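Local coordinates for reticulocyte binding protein (Streptococcus agalactiae COH1, PDB 3FAW), which is a cell-wall-anchored streptococcal pullulanase, probably hydrolysing the alpha-1,6 branch linkages of pullulan and related alpha-glucans, at residues Leu135-Asn140 against Ser144-Ser149; Ala173-Val178 against Trp185-Asp190. All coordinates share one frame; numbering follows the deposited sequence.

Contact 1 (Leu135-Asn140 against Ser144-Ser149)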
loop_
_atom_site.group_PDB
_atom_site.type_symbol
_atom_site.label_atom_id
_atom_site.label_comp_id
_atom_site.label_asym_id
_atom_site.label_seq_id
_atom_site.Cartn_x
_atom_site.Cartn_y
_atom_site.Cartn_z
ATOM N N LEU A 135 -21.419 13.240 -1.995
ATOM C CA LEU A 135 -21.679 12.080 -2.840
ATOM C C LEU A 135 -21.895 10.845 -1.971
ATOM O O LEU A 135 -21.311 10.718 -0.892
ATOM C CB LEU A 135 -20.529 11.864 -3.822
ATOM C CG LEU A 135 -20.403 12.965 -4.879
ATOM C CD1 LEU A 135 -19.058 12.897 -5.600
ATOM C CD2 LEU A 135 -21.569 12.891 -5.864
ATOM N N GLY A 136 -22.743 9.941 -2.451
ATOM C CA GLY A 136 -23.088 8.722 -1.715
ATOM C C GLY A 136 -24.482 8.804 -1.120
ATOM O O GLY A 136 -25.253 9.724 -1.435
ATOM N N ALA A 137 -24.796 7.841 -0.255
ATOM C CA ALA A 137 -26.135 7.689 0.315
ATOM C C ALA A 137 -26.083 7.873 1.828
ATOM O O ALA A 137 -25.362 7.148 2.522
ATOM C CB ALA A 137 -26.696 6.313 -0.025
ATOM N N VAL A 138 -26.858 8.838 2.327
ATOM C CA VAL A 138 -26.859 9.206 3.746
ATOM C C VAL A 138 -28.202 8.892 4.421
ATOM O O VAL A 138 -29.229 9.451 4.046
ATOM C CB VAL A 138 -26.546 10.714 3.920
ATOM C CG1 VAL A 138 -26.452 11.077 5.392
ATOM C CG2 VAL A 138 -25.253 11.083 3.196
ATOM N N LEU A 139 -28.182 8.006 5.418
ATOM C CA LEU A 139 -29.366 7.707 6.237
ATOM C C LEU A 139 -29.614 8.837 7.225
ATOM O O LEU A 139 -28.664 9.427 7.739
ATOM C CB LEU A 139 -29.169 6.429 7.066
ATOM C CG LEU A 139 -29.300 5.024 6.475
ATOM C CD1 LEU A 139 -28.687 4.017 7.450
ATOM C CD2 LEU A 139 -30.754 4.667 6.185
ATOM N N ASN A 140 -30.880 9.122 7.515
ATOM C CA ASN A 140 -31.210 10.000 8.642
ATOM C C ASN A 140 -31.147 9.209 9.959
ATOM O O ASN A 140 -30.883 7.999 9.951
ATOM C CB ASN A 140 -32.566 10.694 8.442
ATOM C CG ASN A 140 -33.736 9.728 8.433
ATOM O OD1 ASN A 140 -33.562 8.508 8.396
ATOM N ND2 ASN A 140 -34.944 10.276 8.457
ATOM N N SER A 144 -35.528 6.374 8.433
ATOM C CA SER A 144 -36.759 6.531 7.651
ATOM C C SER A 144 -36.546 7.182 6.281
ATOM O O SER A 144 -37.425 7.097 5.417
ATOM C CB SER A 144 -37.804 7.326 8.450
ATOM O OG SER A 144 -37.292 8.579 8.871
ATOM N N LYS A 145 -35.395 7.827 6.084
ATOM C CA LYS A 145 -35.092 8.528 4.828
ATOM C C LYS A 145 -33.620 8.426 4.435
ATOM O O LYS A 145 -32.736 8.592 5.274
ATOM C CB LYS A 145 -35.452 10.015 4.941
ATOM C CG LYS A 145 -36.934 10.316 5.084
ATOM C CD LYS A 145 -37.182 11.818 5.148
ATOM C CE LYS A 145 -38.638 12.157 4.861
ATOM N NZ LYS A 145 -39.571 11.461 5.785
ATOM N N VAL A 146 -33.369 8.182 3.150
ATOM C CA VAL A 146 -32.014 8.219 2.600
ATOM C C VAL A 146 -31.901 9.330 1.551
ATOM O O VAL A 146 -32.711 9.388 0.633
ATOM C CB VAL A 146 -31.625 6.866 1.952
ATOM C CG1 VAL A 146 -30.245 6.949 1.310
ATOM C CG2 VAL A 146 -31.658 5.757 2.982
ATOM N N GLU A 147 -30.904 10.208 1.710
ATOM C CA GLU A 147 -30.518 11.177 0.673
ATOM C C GLU A 147 -29.354 10.617 -0.145
ATOM O O GLU A 147 -28.263 10.415 0.388
ATOM C CB GLU A 147 -30.085 12.506 1.293
ATOM C CG GLU A 147 -31.157 13.217 2.094
ATOM C CD GLU A 147 -30.662 14.516 2.729
ATOM O OE1 GLU A 147 -29.521 14.938 2.442
ATOM O OE2 GLU A 147 -31.425 15.116 3.516
ATOM N N ALA A 148 -29.588 10.389 -1.436
ATOM C CA ALA A 148 -28.615 9.734 -2.314
ATOM C C ALA A 148 -28.133 10.664 -3.430
ATOM O O ALA A 148 -28.897 11.475 -3.948
ATOM C CB ALA A 148 -29.221 8.475 -2.911
ATOM N N SER A 149 -26.860 10.523 -3.791
ATOM C CA SER A 149 -26.239 11.313 -4.857
ATOM C C SER A 149 -25.238 10.459 -5.629
ATOM O O SER A 149 -24.433 9.750 -5.022
ATOM C CB SER A 149 -25.530 12.539 -4.278
ATOM O OG SER A 149 -26.446 13.590 -4.019
#
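Asn140 spends both ends of its amide on the turn it faces across the hairpin. Its ND2 donates to Ser144 OG at 2.9 Å, in the plane of the amide and nearly straight (167° at the hydrogen), while Ser144 OG also bonds to Asp142 within the turn. Its OD1 takes the backbone N-H of Lys145 at 3.0 Å, but that donor stands above the carbonyl plane rather than in it. The torsion explains the reach: with chi1 at 65°, CG sits between the backbone N and the carbonyl carbon, which carries the amide over Ser144 and Lys145. Asn140 N completes the clasp on Lys145 O, a bond that runs almost along the C=O axis.

Beyond this end, Val138 with Glu147 and Gly136 with Ser149 are antiparallel hydrogen-bonded pairs, each joined by two backbone bonds. The shortest of these is Val138 N to Glu147 O, 2.9 Å. Val138 and Glu147 share a face and are exposed; Ser149, on that face too, is buried, and its OG bonds to Gln186 NE2 of the next strand.

Ala137, Leu139, Val146 and Ala148 share the other face. Leu139 CD2 meets Val146 CG2 at 3.5 Å, the two side chains crossing obliquely, while the second branch of Val146, CG1, lies 3.8 Å from Ala137 CB. Phe243 packs against Ala137 and Val146, and Tyr205 against Ala148.

Within the CBM48 region the hairpin thus has one apolar face, covered in part by Phe243 and Tyr205, and its turn end is held by hydrogen bonds of the Asn140 side chain as well as by backbone pairing.

Contact 2 (Ala173-Val178 against Trp185-Asp190); sequences ATTPLV and WQTILD
Leu177 fills the tight part of this contact, its side chain directed at the Trp185-Gln186 backbone and the side chains of Trp185 and Thr187. With chi1 at -78° its CG lies beside the backbone N, and the branches part from there: CD2 rests 3.6 Å from Trp185 O, while CG and CD1 close on Thr187 CG2, the two side chains crossing at about a right angle. Leu177 CB packs on Trp185 CB at 3.9 Å. The indole turns an edge to the opposing backbone, with Leu177 O close to its plane and 3.4 Å from CE3. Trp185 NE1 is bonded to Ser152 O.

Val178 and Gln186 form the one antiparallel hydrogen-bonded pair here. Val178 N to Gln186 O is 2.9 Å and nearly straight (176°); the return bond, Gln186 N to Val178 O, has its donor above the carbonyl plane. This is the solvent side: Val178 is exposed, and a water bridges Val178 O to Gln186 OE1, while Gln186 NE2 bonds to Ser149 OG.

Toward Thr175 the packing thins to Thr175 CG2 against Leu189 CD2 at 3.7 Å; the N-to-C directions of 173-176 and 185-189 stand at 134°, well off antiparallel.

Strand 157-164 reaches both strands: Met160 touches Leu177 and Leu189, and Val158 meets Trp185. Strand 170-179 is also hydrogen-bonded to 157-164, and strand 184-189 to 146-151, so the hairpin lies between those two strands of the antiparallel CBM48 sheet.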
loop_
_atom_site.group_PDB
_atom_site.type_symbol
_atom_site.label_atom_id
_atom_site.label_comp_id
_atom_site.label_asym_id
_atom_site.label_seq_id
_atom_site.Cartn_x
_atom_site.Cartn_y
_atom_site.Cartn_z
ATOM N N ALA A 173 -37.776 -2.663 -4.595
ATOM C CA ALA A 173 -38.190 -1.342 -5.080
ATOM C C ALA A 173 -37.203 -0.755 -6.082
ATOM O O ALA A 173 -36.015 -1.090 -6.063
ATOM C CB ALA A 173 -38.353 -0.386 -3.910
ATOM N N THR A 174 -37.707 0.118 -6.957
ATOM C CA THR A 174 -36.860 0.929 -7.834
ATOM C C THR A 174 -37.409 2.356 -7.915
ATOM O O THR A 174 -38.620 2.565 -7.807
ATOM C CB THR A 174 -36.763 0.362 -9.274
ATOM O OG1 THR A 174 -37.908 0.769 -10.031
ATOM C CG2 THR A 174 -36.653 -1.159 -9.271
ATOM N N THR A 175 -36.518 3.325 -8.120
ATOM C CA THR A 175 -36.905 4.734 -8.170
ATOM C C THR A 175 -35.948 5.540 -9.062
ATOM O O THR A 175 -34.741 5.309 -9.030
ATOM C CB THR A 175 -36.956 5.339 -6.742
ATOM O OG1 THR A 175 -37.569 6.633 -6.777
ATOM C CG2 THR A 175 -35.557 5.441 -6.131
ATOM N N PRO A 176 -36.484 6.482 -9.867
ATOM C CA PRO A 176 -35.630 7.279 -10.746
ATOM C C PRO A 176 -35.000 8.464 -10.021
ATOM O O PRO A 176 -35.652 9.091 -9.184
ATOM C CB PRO A 176 -36.607 7.775 -11.811
ATOM C CG PRO A 176 -37.895 7.909 -11.086
ATOM C CD PRO A 176 -37.903 6.861 -10.004
ATOM N N LEU A 177 -33.743 8.761 -10.339
ATOM C CA LEU A 177 -33.069 9.942 -9.801
ATOM C C LEU A 177 -33.204 11.116 -10.772
ATOM O O LEU A 177 -33.496 10.919 -11.959
ATOM C CB LEU A 177 -31.593 9.642 -9.505
ATOM C CG LEU A 177 -31.333 8.856 -8.209
ATOM C CD1 LEU A 177 -31.876 7.440 -8.315
ATOM C CD2 LEU A 177 -29.849 8.842 -7.852
ATOM N N VAL A 178 -32.994 12.326 -10.250
ATOM C CA VAL A 178 -33.052 13.567 -11.033
ATOM C C VAL A 178 -31.669 14.221 -11.100
ATOM O O VAL A 178 -30.988 14.334 -10.085
ATOM C CB VAL A 178 -34.043 14.583 -10.414
ATOM C CG1 VAL A 178 -34.021 15.902 -11.186
ATOM C CG2 VAL A 178 -35.451 14.008 -10.379
ATOM N N TRP A 185 -26.831 13.047 -10.133
ATOM C CA TRP A 185 -28.161 12.455 -10.028
ATOM C C TRP A 185 -28.536 12.267 -8.565
ATOM O O TRP A 185 -27.745 11.747 -7.786
ATOM C CB TRP A 185 -28.196 11.118 -10.759
ATOM C CG TRP A 185 -27.951 11.266 -12.216
ATOM C CD1 TRP A 185 -26.737 11.356 -12.840
ATOM C CD2 TRP A 185 -28.941 11.361 -13.243
ATOM N NE1 TRP A 185 -26.915 11.495 -14.194
ATOM C CE2 TRP A 185 -28.256 11.501 -14.469
ATOM C CE3 TRP A 185 -30.340 11.343 -13.248
ATOM C CZ2 TRP A 185 -28.923 11.613 -15.688
ATOM C CZ3 TRP A 185 -31.003 11.459 -14.460
ATOM C CH2 TRP A 185 -30.295 11.591 -15.663
ATOM N N GLN A 186 -29.742 12.697 -8.201
ATOM C CA GLN A 186 -30.163 12.725 -6.798
ATOM C C GLN A 186 -31.603 12.257 -6.573
ATOM O O GLN A 186 -32.466 12.403 -7.441
ATOM C CB GLN A 186 -30.018 14.144 -6.245
ATOM C CG GLN A 186 -28.631 14.735 -6.409
ATOM C CD GLN A 186 -28.522 16.121 -5.825
ATOM O OE1 GLN A 186 -29.227 17.038 -6.242
ATOM N NE2 GLN A 186 -27.631 16.286 -4.857
ATOM N N THR A 187 -31.841 11.692 -5.392
ATOM C CA THR A 187 -33.194 11.427 -4.907
ATOM C C THR A 187 -33.228 11.353 -3.380
ATOM O O THR A 187 -32.188 11.384 -2.720
ATOM C CB THR A 187 -33.783 10.125 -5.492
ATOM O OG1 THR A 187 -35.178 10.051 -5.174
ATOM C CG2 THR A 187 -33.067 8.888 -4.941
ATOM N N ILE A 188 -34.440 11.277 -2.839
ATOM C CA ILE A 188 -34.659 11.026 -1.417
ATOM C C ILE A 188 -35.587 9.826 -1.254
ATOM O O ILE A 188 -36.738 9.856 -1.704
ATOM C CB ILE A 188 -35.283 12.243 -0.711
ATOM C CG1 ILE A 188 -34.318 13.431 -0.740
ATOM C CG2 ILE A 188 -35.639 11.895 0.735
ATOM C CD1 ILE A 188 -34.889 14.687 -0.118
ATOM N N LEU A 189 -35.082 8.771 -0.617
ATOM C CA LEU A 189 -35.885 7.581 -0.339
ATOM C C LEU A 189 -36.718 7.833 0.917
ATOM O O LEU A 189 -36.241 8.441 1.872
ATOM C CB LEU A 189 -34.992 6.343 -0.167
ATOM C CG LEU A 189 -33.925 6.107 -1.248
ATOM C CD1 LEU A 189 -33.173 4.804 -1.002
ATOM C CD2 LEU A 189 -34.541 6.108 -2.643
ATOM N N ASP A 190 -37.973 7.390 0.901
ATOM C CA ASP A 190 -38.891 7.631 2.016
ATOM C C ASP A 190 -40.047 6.618 1.999
ATOM O O ASP A 190 -39.896 5.531 1.448
ATOM C CB ASP A 190 -39.377 9.094 1.996
ATOM C CG ASP A 190 -40.115 9.463 0.717
ATOM O OD1 ASP A 190 -40.527 8.566 -0.050
ATOM O OD2 ASP A 190 -40.293 10.673 0.485
HETATM O O HOH W 1 -30.919 16.844 -8.756
#

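From the N terminus, contact 1 closes first: strand 136-139 turns back through residues 140-145 into 146-151. The chain then runs through strand 157-164 before contact 2 closes the next hairpin, 170-179 with 184-189, across a six-residue gap between its segments. The two closures follow in series, neither enclosing the other. They meet because 184-189 lies beside 146-151 in the same antiparallel sheet: Val146 O and Leu189 N, 2.7 Å apart, probably hydrogen bond, and the centres of the contacts are about 10 Å apart. Together they tie four neighbouring strands of the CBM48 region, 136-139, 146-151, 184-189 and 170-179, into one continuous sheet.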